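Local coordinates for protein transcriptional regulator, TetR family (Legionella pneumophila subsp. pneumophila str. Philadelphia 1, PDB 3ON4) that probably binds DNA through an N-terminal helix-turn-helix and acts as a transcriptional regulator of the TetR family, at residues Gly140-Asn145 with Leu153-Gln158. Residues are numbered along the deposited sequence; the frame is centred on the assembly and turned at random.
Sequences GVLETN and LSLAKQ
Leu142, near the end of helix 121-144, packs against Leu155 and Ala156 of helix 149-173. Its CD1 methyl does most of the touching. Leu142 CD1 lies 3.8 Å from Leu155 CB. The same Leu142 CD1 comes within 3.7 Å of the backbone atom Ala156 N. The methyl therefore rests on the helix backbone as well as on a side chain. Ala156 adds a lighter touch, with its CB 4.3 Å from Leu142 CD1. The second methyl of Leu142 meets a branch of Leu155, CD2 to CD2, at 3.9 Å. The two leucine side chains run at roughly a right angle to each other. With CG anti to its carbonyl carbon (chi1 -68°), Leu142 carries both methyls out to helix 149-173. No hydrogen bond joins the two segments; they meet by van der Waals contact, and the side chains involved are all apolar. Tyr147, in the loop between the helices, touches both leucines. Phe185 and Thr189 of helix 177-189 also pack on Leu155.

Between the two segments, close packing is confined to these three buried residues. The nearest CA atoms, those of Leu142 and Ala156, are still 7.7 Å apart, and only 118 Å² is buried in total. Thr144 is exposed and makes no contact with 153-158. Glu143 is partly exposed and packs instead on Asn149 and Ser152, earlier in the partner helix. Lys157 and Gln158 are partly exposed and serve another interface. Lys157 forms a salt bridge with Asp175 of the second subunit, and Gln158 NE2 bonds to Gly181 O of that subunit. Leu142 thus packs the end of helix 121-144 against the early part of helix 149-173 across a short connection, a helical hairpin in the all-helical C-terminal domain of a TetR-family regulator.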
ATOM      1  N   GLY A 140     -13.528 -15.625 -10.195  1.00 25.17           N
ATOM      2  CA  GLY A 140     -14.394 -16.141 -11.276  1.00 26.87           C
ATOM      3  C   GLY A 140     -13.649 -16.502 -12.558  1.00 27.18           C
ATOM      4  O   GLY A 140     -13.910 -17.555 -13.161  1.00 28.78           O
ATOM      5  N   VAL A 141     -12.741 -15.635 -12.986  1.00 26.15           N
ATOM      6  CA  VAL A 141     -11.925 -15.886 -14.179  1.00 27.23           C
ATOM      7  C   VAL A 141     -11.093 -17.156 -13.962  1.00 28.21           C
ATOM      8  O   VAL A 141     -11.016 -18.035 -14.829  1.00 28.80           O
ATOM      9  CB  VAL A 141     -10.992 -14.666 -14.490  1.00 25.83           C
ATOM     10  CG1 VAL A 141      -9.985 -15.024 -15.555  1.00 27.79           C
ATOM     11  CG2 VAL A 141     -11.812 -13.450 -14.951  1.00 25.88           C
ATOM     12  N   LEU A 142     -10.494 -17.257 -12.780  1.00 28.10           N
ATOM     13  CA  LEU A 142      -9.641 -18.394 -12.437  1.00 29.82           C
ATOM     14  C   LEU A 142     -10.404 -19.704 -12.341  1.00 31.89           C
ATOM     15  O   LEU A 142      -9.872 -20.761 -12.689  1.00 33.29           O
ATOM     16  CB  LEU A 142      -8.877 -18.117 -11.129  1.00 28.18           C
ATOM     17  CG  LEU A 142      -7.801 -17.029 -11.163  1.00 28.38           C
ATOM     18  CD1 LEU A 142      -7.362 -16.710  -9.728  1.00 27.49           C
ATOM     19  CD2 LEU A 142      -6.600 -17.433 -12.005  1.00 29.17           C
ATOM     20  N   GLU A 143     -11.653 -19.645 -11.889  1.00 33.32           N
ATOM     21  CA  GLU A 143     -12.523 -20.827 -11.891  1.00 36.59           C
ATOM     22  C   GLU A 143     -12.827 -21.315 -13.305  1.00 37.79           C
ATOM     23  O   GLU A 143     -12.897 -22.530 -13.536  1.00 39.23           O
ATOM     24  CB  GLU A 143     -13.818 -20.563 -11.130  1.00 37.62           C
ATOM     25  CG  GLU A 143     -13.617 -20.503  -9.630  1.00 39.36           C
ATOM     26  CD  GLU A 143     -14.862 -20.085  -8.870  1.00 45.16           C
ATOM     27  OE1 GLU A 143     -15.734 -19.392  -9.447  1.00 48.81           O
ATOM     28  OE2 GLU A 143     -14.971 -20.464  -7.684  1.00 50.11           O
ATOM     29  N   THR A 144     -12.960 -20.389 -14.259  1.00 37.58           N
ATOM     30  CA  THR A 144     -13.101 -20.771 -15.679  1.00 39.61           C
ATOM     31  C   THR A 144     -11.829 -21.424 -16.221  1.00 40.16           C
ATOM     32  O   THR A 144     -11.868 -22.133 -17.220  1.00 40.68           O
ATOM     33  CB  THR A 144     -13.478 -19.595 -16.610  1.00 39.18           C
ATOM     34  OG1 THR A 144     -12.379 -18.677 -16.718  1.00 38.18           O
ATOM     35  CG2 THR A 144     -14.745 -18.885 -16.109  1.00 39.46           C
ATOM     36  N   ASN A 145     -10.701 -21.187 -15.564  1.00 39.27           N
ATOM     37  CA  ASN A 145      -9.467 -21.862 -15.943  1.00 39.93           C
ATOM     38  C   ASN A 145      -9.320 -23.247 -15.305  1.00 41.24           C
ATOM     39  O   ASN A 145      -8.306 -23.919 -15.507  1.00 42.55           O
ATOM     40  CB  ASN A 145      -8.268 -20.987 -15.594  1.00 38.18           C
ATOM     41  CG  ASN A 145      -7.070 -21.261 -16.473  1.00 39.56           C
ATOM     42  OD1 ASN A 145      -7.209 -21.652 -17.638  1.00 41.56           O
ATOM     43  ND2 ASN A 145      -5.885 -21.088 -15.914  1.00 38.76           N
ATOM     44  N   LEU A 153      -9.598 -18.481  -5.001  1.00 24.31           N
ATOM     45  CA  LEU A 153      -9.657 -17.397  -4.028  1.00 24.37           C
ATOM     46  C   LEU A 153      -8.259 -17.044  -3.522  1.00 22.60           C
ATOM     47  O   LEU A 153      -7.947 -15.869  -3.378  1.00 22.27           O
ATOM     48  CB  LEU A 153     -10.565 -17.798  -2.862  1.00 26.91           C
ATOM     49  CG  LEU A 153     -11.231 -16.706  -2.025  1.00 30.07           C
ATOM     50  CD1 LEU A 153     -11.938 -15.627  -2.891  1.00 31.65           C
ATOM     51  CD2 LEU A 153     -12.229 -17.381  -1.052  1.00 35.64           C
ATOM     52  N   SER A 154      -7.439 -18.059  -3.224  1.00 22.73           N
ATOM     53  CA  SER A 154      -6.078 -17.854  -2.748  1.00 22.36           C
ATOM     54  C   SER A 154      -5.233 -17.129  -3.800  1.00 20.61           C
ATOM     55  O   SER A 154      -4.495 -16.169  -3.486  1.00 18.04           O
ATOM     56  CB  SER A 154      -5.411 -19.191  -2.373  1.00 25.25           C
ATOM     57  OG  SER A 154      -4.037 -18.983  -2.017  1.00 26.70           O
ATOM     58  N   LEU A 155      -5.341 -17.572  -5.051  1.00 20.24           N
ATOM     59  CA  LEU A 155      -4.563 -16.948  -6.128  1.00 19.92           C
ATOM     60  C   LEU A 155      -5.086 -15.542  -6.440  1.00 18.47           C
ATOM     61  O   LEU A 155      -4.300 -14.628  -6.718  1.00 18.15           O
ATOM     62  CB  LEU A 155      -4.588 -17.821  -7.392  1.00 21.78           C
ATOM     63  CG  LEU A 155      -3.700 -17.433  -8.582  1.00 23.54           C
ATOM     64  CD1 LEU A 155      -2.284 -17.114  -8.157  1.00 26.66           C
ATOM     65  CD2 LEU A 155      -3.685 -18.571  -9.658  1.00 29.54           C
ATOM     66  N   ALA A 156      -6.409 -15.373  -6.419  1.00 17.92           N
ATOM     67  CA  ALA A 156      -6.985 -14.051  -6.626  1.00 17.47           C
ATOM     68  C   ALA A 156      -6.396 -13.078  -5.582  1.00 16.41           C
ATOM     69  O   ALA A 156      -6.010 -11.973  -5.907  1.00 15.92           O
ATOM     70  CB  ALA A 156      -8.527 -14.109  -6.529  1.00 17.33           C
ATOM     71  N   LYS A 157      -6.322 -13.509  -4.329  1.00 16.92           N
ATOM     72  CA  LYS A 157      -5.779 -12.655  -3.265  1.00 16.78           C
ATOM     73  C   LYS A 157      -4.274 -12.404  -3.391  1.00 16.40           C
ATOM     74  O   LYS A 157      -3.824 -11.313  -3.077  1.00 16.56           O
ATOM     75  CB  LYS A 157      -6.152 -13.203  -1.886  1.00 18.29           C
ATOM     76  CG  LYS A 157      -7.683 -13.100  -1.646  1.00 19.50           C
ATOM     77  CD  LYS A 157      -8.133 -13.666  -0.346  1.00 21.56           C
ATOM     78  CE  LYS A 157      -9.644 -13.461  -0.192  1.00 26.15           C
ATOM     79  NZ  LYS A 157     -10.261 -14.262   0.891  1.00 28.00           N
ATOM     80  N   GLN A 158      -3.507 -13.381  -3.882  1.00 16.80           N
ATOM     81  CA  GLN A 158      -2.082 -13.159  -4.124  1.00 17.40           C
ATOM     82  C   GLN A 158      -1.881 -12.134  -5.229  1.00 16.94           C
ATOM     83  O   GLN A 158      -1.017 -11.235  -5.152  1.00 15.42           O
ATOM     84  CB  GLN A 158      -1.373 -14.466  -4.504  1.00 18.64           C
ATOM     85  CG  GLN A 158      -1.078 -15.398  -3.355  1.00 20.85           C
ATOM     86  CD  GLN A 158      -0.433 -16.678  -3.866  1.00 22.95           C
ATOM     87  OE1 GLN A 158      -0.904 -17.244  -4.847  1.00 25.21           O
ATOM     88  NE2 GLN A 158       0.647 -17.117  -3.230  1.00 25.82           N
TER